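Local structure of cellulase (Soil metagenome, 5I2U) at residues F129-K134 / E159-P164; F167-V172 / I192-P197. The protein is a halotolerant cellulase of glycoside hydrolase family 5, a TIM-barrel enzyme that probably hydrolyses the beta-1,4 glucosidic bonds of cellulose. All blocks are in the same frame, centred on the assembly; numbering follows the deposited sequence.

How the contacts relate
Two successive loops of the TIM barrel are closed here. From the N terminus, strand 124-130 runs into contact 1, where 129-134 meets 159-164. The 24 residues between include helix 136-150, so this contact joins strand 124-130 to the exit of strand 156-159. The chain then enters contact 2, which brings the start of helix 169-186 against the exit of strand 192-194. It closes the 19 residues between its segments, mostly helix 169-186. The contacts follow in series and neither nest nor cross. They still touch: K134 NZ forms a salt bridge with E171 OE2 (2.6 Å), and I160 N probably hydrogen-bonds L193 O (3.2 Å). Together they tie three neighbouring strands to helix 169-186.

Contact 1: F129-K134 / E159-P164; sequences FHAHNK and EIWNEP
F129, H130 and A131 run beside E159 to E163 where two neighbouring parallel barrel strands end. Three backbone hydrogen bonds join them. F129 N donates to E159 O at 3.1 Å, N162 N donates to F129 O, and E163 N donates to A131 O. F129 O also accepts from A131 N across the inverse gamma turn centred on H130. Its two donors arrive from opposite faces of the carbonyl plane.

Two ring N-H groups bond to backbone oxygens. H132 ND1 donates to E163 O at 3.0 Å, in the carbonyl plane and on a lone pair. The oxygen also lies close to the imidazole plane. The CB of H132 points away, but chi1 of -68° sets CG beside the backbone N, and the ring lies alongside E163. W161 NE1 gives a weak bond to H132 O, bent to 141°. A131 O meets the same indole edge, 3.2 Å from W161 CD1.

The remaining contacts are stacking and packing. The N162 amide lies over one face of the H130 ring, the planes 14° apart. N162 ND2 sits 3.1 Å above that face, toward its rim, and N162 CB adds a CH-pi contact. D128 holds H130 ND1, and R89 bonds N162 OD1. At the far end of the indole, K134 CB reaches W161 CH2 at 3.5 Å.

N162, E163 and P164 form the Asn-Glu-Pro signature of family 5. In that family the glutamate of this motif is the acid/base, and E163 probably has that role. Both its backbone polar atoms are bonded across this contact. Its OE2 bonds H222 ND1 and, weakly, a glycerol, consistent with a carboxylate positioned at the substrate cleft.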
ATOM      1  N   PHE A 129      -6.389  -4.868  -3.352  1.00 29.29           N
ATOM      2  CA  PHE A 129      -6.841  -5.984  -4.143  1.00 27.89           C
ATOM      3  C   PHE A 129      -5.571  -6.619  -4.626  1.00 27.97           C
ATOM      4  O   PHE A 129      -5.019  -6.238  -5.659  1.00 28.31           O
ATOM      5  CB  PHE A 129      -7.690  -5.429  -5.290  1.00 30.51           C
ATOM      6  CG  PHE A 129      -8.478  -6.450  -6.027  1.00 30.29           C
ATOM      7  CD1 PHE A 129      -9.690  -6.904  -5.520  1.00 30.11           C
ATOM      8  CD2 PHE A 129      -8.025  -6.929  -7.256  1.00 31.45           C
ATOM      9  CE1 PHE A 129     -10.437  -7.836  -6.216  1.00 33.01           C
ATOM     10  CE2 PHE A 129      -8.759  -7.860  -7.961  1.00 32.18           C
ATOM     11  CZ  PHE A 129      -9.970  -8.320  -7.439  1.00 34.65           C
ATOM     12  N   HIS A 130      -5.092  -7.580  -3.841  1.00 30.33           N
ATOM     13  CA  HIS A 130      -3.727  -8.058  -3.926  1.00 29.22           C
ATOM     14  C   HIS A 130      -3.592  -9.162  -4.986  1.00 32.55           C
ATOM     15  O   HIS A 130      -3.467 -10.357  -4.678  1.00 36.28           O
ATOM     16  CB  HIS A 130      -3.245  -8.497  -2.541  1.00 29.53           C
ATOM     17  CG  HIS A 130      -1.755  -8.513  -2.395  1.00 29.74           C
ATOM     18  ND1 HIS A 130      -1.028  -7.404  -2.018  1.00 30.97           N
ATOM     19  CD2 HIS A 130      -0.862  -9.513  -2.540  1.00 30.40           C
ATOM     20  CE1 HIS A 130       0.250  -7.717  -1.951  1.00 30.87           C
ATOM     21  NE2 HIS A 130       0.378  -8.994  -2.267  1.00 34.32           N
ATOM     22  N   ALA A 131      -3.619  -8.717  -6.239  1.00 29.46           N
ATOM     23  CA  ALA A 131      -3.627  -9.561  -7.413  1.00 29.99           C
ATOM     24  C   ALA A 131      -2.368  -9.337  -8.230  1.00 32.77           C
ATOM     25  O   ALA A 131      -1.814  -8.225  -8.245  1.00 30.13           O
ATOM     26  CB  ALA A 131      -4.834  -9.214  -8.274  1.00 29.13           C
ATOM     27  N   HIS A 132      -1.932 -10.398  -8.904  1.00 35.89           N
ATOM     28  CA  HIS A 132      -0.995 -10.312 -10.031  1.00 42.39           C
ATOM     29  C   HIS A 132      -1.735 -10.413 -11.365  1.00 43.17           C
ATOM     30  O   HIS A 132      -1.468  -9.633 -12.284  1.00 48.49           O
ATOM     31  CB  HIS A 132       0.052 -11.424  -9.978  1.00 44.82           C
ATOM     32  CG  HIS A 132       1.019 -11.300  -8.842  1.00 46.40           C
ATOM     33  ND1 HIS A 132       1.831 -10.198  -8.670  1.00 41.91           N
ATOM     34  CD2 HIS A 132       1.335 -12.162  -7.846  1.00 46.64           C
ATOM     35  CE1 HIS A 132       2.589 -10.380  -7.602  1.00 44.01           C
ATOM     36  NE2 HIS A 132       2.310 -11.562  -7.085  1.00 46.45           N
ATOM     37  N   ASN A 133      -2.640 -11.385 -11.470  1.00 43.03           N
ATOM     38  CA  ASN A 133      -3.452 -11.555 -12.676  1.00 48.91           C
ATOM     39  C   ASN A 133      -4.574 -10.516 -12.726  1.00 46.33           C
ATOM     40  O   ASN A 133      -4.822  -9.810 -11.743  1.00 38.80           O
ATOM     41  CB  ASN A 133      -4.009 -12.977 -12.763  1.00 50.07           C
ATOM     42  CG  ASN A 133      -2.917 -14.016 -12.903  1.00 59.96           C
ATOM     43  OD1 ASN A 133      -2.288 -14.121 -13.956  1.00 70.71           O
ATOM     44  ND2 ASN A 133      -2.656 -14.772 -11.832  1.00 60.30           N
ATOM     45  N   LYS A 134      -5.233 -10.437 -13.880  1.00 44.60           N
ATOM     46  CA  LYS A 134      -6.315  -9.483 -14.119  1.00 43.26           C
ATOM     47  C   LYS A 134      -7.680 -10.090 -13.780  1.00 41.21           C
ATOM     48  O   LYS A 134      -8.087 -11.079 -14.395  1.00 43.28           O
ATOM     49  CB  LYS A 134      -6.291  -9.038 -15.586  1.00 44.08           C
ATOM     50  CG  LYS A 134      -7.116  -7.788 -15.840  1.00 45.49           C
ATOM     51  CD  LYS A 134      -7.081  -7.375 -17.296  1.00 45.97           C
ATOM     52  CE  LYS A 134      -8.107  -8.148 -18.098  1.00 46.20           C
ATOM     53  NZ  LYS A 134      -7.738  -8.094 -19.523  1.00 46.76           N
ATOM     54  N   GLU A 159      -6.625   0.474  -3.477  1.00 31.68           N
ATOM     55  CA  GLU A 159      -5.526   0.094  -4.347  1.00 31.04           C
ATOM     56  C   GLU A 159      -6.012  -1.046  -5.229  1.00 33.01           C
ATOM     57  O   GLU A 159      -6.148  -2.182  -4.787  1.00 29.99           O
ATOM     58  CB  GLU A 159      -4.305  -0.303  -3.547  1.00 29.75           C
ATOM     59  CG  GLU A 159      -3.094  -0.563  -4.428  1.00 30.24           C
ATOM     60  CD  GLU A 159      -1.875  -0.981  -3.652  1.00 30.55           C
ATOM     61  OE1 GLU A 159      -1.941  -0.980  -2.406  1.00 29.73           O
ATOM     62  OE2 GLU A 159      -0.849  -1.303  -4.296  1.00 31.18           O
ATOM     63  N   ILE A 160      -6.253  -0.728  -6.488  1.00 35.28           N
ATOM     64  CA  ILE A 160      -7.130  -1.545  -7.323  1.00 37.48           C
ATOM     65  C   ILE A 160      -6.485  -2.783  -7.956  1.00 39.25           C
ATOM     66  O   ILE A 160      -7.193  -3.691  -8.390  1.00 40.10           O
ATOM     67  CB  ILE A 160      -7.870  -0.685  -8.386  1.00 36.18           C
ATOM     68  CG1 ILE A 160      -6.913  -0.040  -9.392  1.00 34.51           C
ATOM     69  CG2 ILE A 160      -8.683   0.391  -7.690  1.00 34.90           C
ATOM     70  CD1 ILE A 160      -7.627   0.542 -10.587  1.00 31.42           C
ATOM     71  N   TRP A 161      -5.156  -2.827  -8.005  1.00 39.98           N
ATOM     72  CA  TRP A 161      -4.459  -3.975  -8.575  1.00 40.78           C
ATOM     73  C   TRP A 161      -3.014  -3.949  -8.100  1.00 38.91           C
ATOM     74  O   TRP A 161      -2.182  -3.210  -8.654  1.00 39.89           O
ATOM     75  CB  TRP A 161      -4.533  -3.927 -10.103  1.00 41.05           C
ATOM     76  CG  TRP A 161      -4.028  -5.140 -10.808  1.00 43.24           C
ATOM     77  CD1 TRP A 161      -3.337  -6.194 -10.272  1.00 42.86           C
ATOM     78  CD2 TRP A 161      -4.146  -5.407 -12.202  1.00 45.10           C
ATOM     79  NE1 TRP A 161      -3.023  -7.100 -11.246  1.00 46.97           N
ATOM     80  CE2 TRP A 161      -3.507  -6.648 -12.445  1.00 47.88           C
ATOM     81  CE3 TRP A 161      -4.727  -4.721 -13.274  1.00 43.86           C
ATOM     82  CZ2 TRP A 161      -3.448  -7.229 -13.720  1.00 47.63           C
ATOM     83  CZ3 TRP A 161      -4.661  -5.292 -14.548  1.00 46.70           C
ATOM     84  CH2 TRP A 161      -4.023  -6.535 -14.758  1.00 46.79           C
ATOM     85  N   ASN A 162      -2.731  -4.759  -7.076  1.00 39.13           N
ATOM     86  CA  ASN A 162      -1.432  -4.748  -6.397  1.00 34.74           C
ATOM     87  C   ASN A 162      -0.236  -4.654  -7.342  1.00 36.76           C
ATOM     88  O   ASN A 162       0.454  -3.642  -7.379  1.00 34.28           O
ATOM     89  CB  ASN A 162      -1.291  -5.988  -5.522  1.00 35.02           C
ATOM     90  CG  ASN A 162       0.133  -6.193  -5.006  1.00 31.34           C
ATOM     91  OD1 ASN A 162       0.782  -5.249  -4.566  1.00 30.76           O
ATOM     92  ND2 ASN A 162       0.620  -7.404  -5.089  1.00 29.92           N
ATOM     93  N   GLU A 163      -0.011  -5.716  -8.105  1.00 39.10           N
ATOM     94  CA  GLU A 163       1.178  -5.831  -8.924  1.00 39.51           C
ATOM     95  C   GLU A 163       0.819  -6.565 -10.201  1.00 41.66           C
ATOM     96  O   GLU A 163       0.936  -7.787 -10.270  1.00 38.46           O
ATOM     97  CB  GLU A 163       2.285  -6.579  -8.164  1.00 41.38           C
ATOM     98  CG  GLU A 163       3.139  -5.699  -7.269  1.00 38.49           C
ATOM     99  CD  GLU A 163       4.298  -6.439  -6.625  1.00 37.96           C
ATOM    100  OE1 GLU A 163       4.401  -7.670  -6.722  1.00 38.86           O
ATOM    101  OE2 GLU A 163       5.118  -5.771  -5.981  1.00 44.51           O
ATOM    102  N   PRO A 164       0.351  -5.820 -11.214  1.00 41.72           N
ATOM    103  CA  PRO A 164       0.259  -6.416 -12.531  1.00 42.24           C
ATOM    104  C   PRO A 164       1.670  -6.827 -12.975  1.00 44.46           C
ATOM    105  O   PRO A 164       2.607  -6.034 -12.820  1.00 40.58           O
ATOM    106  CB  PRO A 164      -0.295  -5.287 -13.410  1.00 44.13           C
ATOM    107  CG  PRO A 164      -0.737  -4.200 -12.489  1.00 45.61           C
ATOM    108  CD  PRO A 164      -0.025  -4.397 -11.194  1.00 45.23           C
TER

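Contact 2: F167-V172 / I192-P197; sequences FEWEEV and ILVGSP
P197 packs against F167, W169 and V172 where helix 169-186 begins. The contact belongs to a beta-alpha-beta unit of the TIM barrel: strand 156-159, helix 169-186, strand 192-194. It sets the N-terminal turn of the helix against the exit of the last strand. No hydrogen bond crosses it.

The tight part surrounds the proline ring. P197 CB lies 3.3 Å from F167 O. P197 CG lies 3.7 Å from W169 N, in the first turn. W169 crosses P197 at about a right angle and presents the edge of its indole, with CE3 3.9 Å from P197 CD. V172 slides past the ring in the opposite direction, and its CG2 meets P197 CG at 4.0 Å. Replacing P197 by an alanine removes CG and CD, and would probably leave V172 CG2 and W169 CE3 without their mates and open a gap at the helix start.

The strand side is thinner. V194 CG1 meets W169 CH2 at the indole edge, 4.2 Å away. With chi1 of W169 at 163° the six-membered ring of the indole lies on the strand side, which puts CH2 beside V194. Its NE1 bonds D209 O.

On the solvent side the contact is loose. E168, at the N-cap position, is exposed and points away. The F167 ring takes little part here; it meets W161 edge-to-face.

Deeper in, two side chains pack against G195 O. The oxygen lies near the plane of the W169 indole, 3.7 Å from CZ3, and V172 CG1 stands 3.5 Å from the same G195 O.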
ATOM      1  N   PHE A 167       1.814  -7.780 -18.613  1.00 50.96           N
ATOM      2  CA  PHE A 167       0.719  -7.122 -19.315  1.00 49.99           C
ATOM      3  C   PHE A 167       1.286  -5.899 -20.009  1.00 50.17           C
ATOM      4  O   PHE A 167       2.331  -5.374 -19.608  1.00 47.41           O
ATOM      5  CB  PHE A 167      -0.362  -6.643 -18.342  1.00 49.94           C
ATOM      6  CG  PHE A 167      -1.101  -7.749 -17.645  1.00 49.42           C
ATOM      7  CD1 PHE A 167      -0.625  -8.271 -16.451  1.00 54.67           C
ATOM      8  CD2 PHE A 167      -2.292  -8.235 -18.156  1.00 50.97           C
ATOM      9  CE1 PHE A 167      -1.313  -9.286 -15.794  1.00 58.33           C
ATOM     10  CE2 PHE A 167      -2.992  -9.249 -17.510  1.00 56.87           C
ATOM     11  CZ  PHE A 167      -2.501  -9.778 -16.324  1.00 58.41           C
ATOM     12  N   GLU A 168       0.590  -5.456 -21.049  1.00 51.25           N
ATOM     13  CA  GLU A 168       0.847  -4.158 -21.648  1.00 52.64           C
ATOM     14  C   GLU A 168       0.111  -3.131 -20.784  1.00 51.37           C
ATOM     15  O   GLU A 168      -0.950  -3.427 -20.228  1.00 52.93           O
ATOM     16  CB  GLU A 168       0.363  -4.110 -23.107  1.00 58.11           C
ATOM     17  CG  GLU A 168       1.390  -3.475 -24.070  1.00 63.27           C
ATOM     18  CD  GLU A 168       2.657  -4.307 -24.166  1.00 63.11           C
ATOM     19  OE1 GLU A 168       2.525  -5.529 -24.391  1.00 63.81           O
ATOM     20  OE2 GLU A 168       3.774  -3.750 -23.983  1.00 64.20           O
ATOM     21  N   TRP A 169       0.664  -1.929 -20.679  1.00 48.80           N
ATOM     22  CA  TRP A 169       0.044  -0.862 -19.897  1.00 52.36           C
ATOM     23  C   TRP A 169      -1.394  -0.570 -20.341  1.00 57.67           C
ATOM     24  O   TRP A 169      -2.255  -0.316 -19.499  1.00 58.23           O
ATOM     25  CB  TRP A 169       0.896   0.417 -19.938  1.00 53.20           C
ATOM     26  CG  TRP A 169       0.157   1.659 -19.516  1.00 55.26           C
ATOM     27  CD1 TRP A 169      -0.057   2.774 -20.272  1.00 55.88           C
ATOM     28  CD2 TRP A 169      -0.494   1.898 -18.257  1.00 51.60           C
ATOM     29  NE1 TRP A 169      -0.790   3.696 -19.563  1.00 52.70           N
ATOM     30  CE2 TRP A 169      -1.080   3.182 -18.326  1.00 49.23           C
ATOM     31  CE3 TRP A 169      -0.649   1.148 -17.082  1.00 52.23           C
ATOM     32  CZ2 TRP A 169      -1.799   3.740 -17.259  1.00 46.56           C
ATOM     33  CZ3 TRP A 169      -1.370   1.704 -16.016  1.00 46.25           C
ATOM     34  CH2 TRP A 169      -1.935   2.986 -16.115  1.00 45.40           C
ATOM     35  N   GLU A 170      -1.646  -0.615 -21.651  1.00 59.58           N
ATOM     36  CA  GLU A 170      -2.995  -0.390 -22.205  1.00 57.54           C
ATOM     37  C   GLU A 170      -4.064  -1.284 -21.558  1.00 58.20           C
ATOM     38  O   GLU A 170      -5.159  -0.817 -21.242  1.00 61.79           O
ATOM     39  CB  GLU A 170      -3.011  -0.580 -23.734  1.00 59.97           C
ATOM     40  N   GLU A 171      -3.744  -2.561 -21.367  1.00 54.98           N
ATOM     41  CA  GLU A 171      -4.681  -3.516 -20.754  1.00 54.90           C
ATOM     42  C   GLU A 171      -4.951  -3.202 -19.264  1.00 55.61           C
ATOM     43  O   GLU A 171      -6.070  -3.416 -18.762  1.00 46.37           O
ATOM     44  CB  GLU A 171      -4.145  -4.937 -20.904  1.00 55.71           C
ATOM     45  CG  GLU A 171      -5.139  -6.032 -20.549  1.00 58.37           C
ATOM     46  CD  GLU A 171      -4.617  -7.431 -20.840  1.00 60.22           C
ATOM     47  OE1 GLU A 171      -3.508  -7.578 -21.409  1.00 56.39           O
ATOM     48  OE2 GLU A 171      -5.319  -8.403 -20.490  1.00 64.44           O
ATOM     49  N   VAL A 172      -3.923  -2.696 -18.581  1.00 45.58           N
ATOM     50  CA  VAL A 172      -4.031  -2.323 -17.182  1.00 48.22           C
ATOM     51  C   VAL A 172      -4.756  -0.980 -17.038  1.00 46.18           C
ATOM     52  O   VAL A 172      -5.496  -0.770 -16.078  1.00 46.98           O
ATOM     53  CB  VAL A 172      -2.637  -2.279 -16.490  1.00 47.03           C
ATOM     54  CG1 VAL A 172      -2.769  -1.876 -15.019  1.00 43.25           C
ATOM     55  CG2 VAL A 172      -1.943  -3.635 -16.599  1.00 43.24           C
ATOM     56  N   ILE A 192      -7.538   6.712  -5.048  1.00 33.99           N
ATOM     57  CA  ILE A 192      -7.432   5.425  -5.714  1.00 33.33           C
ATOM     58  C   ILE A 192      -6.011   5.284  -6.210  1.00 35.13           C
ATOM     59  O   ILE A 192      -5.539   6.138  -6.968  1.00 38.22           O
ATOM     60  CB  ILE A 192      -8.368   5.297  -6.932  1.00 30.89           C
ATOM     61  CG1 ILE A 192      -9.838   5.488  -6.519  1.00 33.50           C
ATOM     62  CG2 ILE A 192      -8.176   3.922  -7.570  1.00 29.25           C
ATOM     63  CD1 ILE A 192     -10.809   5.674  -7.678  1.00 32.91           C
ATOM     64  N   LEU A 193      -5.341   4.206  -5.805  1.00 33.59           N
ATOM     65  CA  LEU A 193      -3.982   3.960  -6.225  1.00 34.39           C
ATOM     66  C   LEU A 193      -3.993   2.969  -7.371  1.00 35.61           C
ATOM     67  O   LEU A 193      -4.659   1.939  -7.292  1.00 35.69           O
ATOM     68  CB  LEU A 193      -3.175   3.419  -5.056  1.00 34.90           C
ATOM     69  CG  LEU A 193      -3.179   4.225  -3.753  1.00 33.62           C
ATOM     70  CD1 LEU A 193      -2.197   3.563  -2.795  1.00 33.67           C
ATOM     71  CD2 LEU A 193      -2.807   5.689  -3.942  1.00 32.69           C
ATOM     72  N   VAL A 194      -3.231   3.268  -8.421  1.00 37.14           N
ATOM     73  CA  VAL A 194      -3.274   2.512  -9.683  1.00 34.15           C
ATOM     74  C   VAL A 194      -1.942   1.833  -9.962  1.00 32.83           C
ATOM     75  O   VAL A 194      -0.920   2.490 -10.082  1.00 33.88           O
ATOM     76  CB  VAL A 194      -3.626   3.437 -10.866  1.00 36.45           C
ATOM     77  CG1 VAL A 194      -3.555   2.692 -12.203  1.00 36.97           C
ATOM     78  CG2 VAL A 194      -5.009   4.030 -10.657  1.00 38.74           C
ATOM     79  N   GLY A 195      -1.979   0.515 -10.089  1.00 34.56           N
ATOM     80  CA  GLY A 195      -0.813  -0.275 -10.382  1.00 37.28           C
ATOM     81  C   GLY A 195      -0.453  -0.209 -11.847  1.00 41.72           C
ATOM     82  O   GLY A 195      -1.256   0.224 -12.672  1.00 43.18           O
ATOM     83  N   SER A 196       0.762  -0.652 -12.158  1.00 42.58           N
ATOM     84  CA  SER A 196       1.256  -0.702 -13.526  1.00 41.86           C
ATOM     85  C   SER A 196       2.097  -1.969 -13.739  1.00 42.05           C
ATOM     86  O   SER A 196       2.512  -2.608 -12.758  1.00 37.45           O
ATOM     87  CB  SER A 196       2.051   0.566 -13.858  1.00 40.41           C
ATOM     88  OG  SER A 196       3.174   0.717 -13.024  1.00 37.21           O
ATOM     89  N   PRO A 197       2.341  -2.344 -15.017  1.00 42.18           N
ATOM     90  CA  PRO A 197       2.994  -3.635 -15.270  1.00 44.01           C
ATOM     91  C   PRO A 197       4.428  -3.734 -14.760  1.00 44.44           C
ATOM     92  O   PRO A 197       5.062  -2.717 -14.440  1.00 45.15           O
ATOM     93  CB  PRO A 197       2.943  -3.782 -16.803  1.00 45.31           C
ATOM     94  CG  PRO A 197       1.950  -2.783 -17.274  1.00 44.61           C
ATOM     95  CD  PRO A 197       1.988  -1.666 -16.279  1.00 42.51           C
TER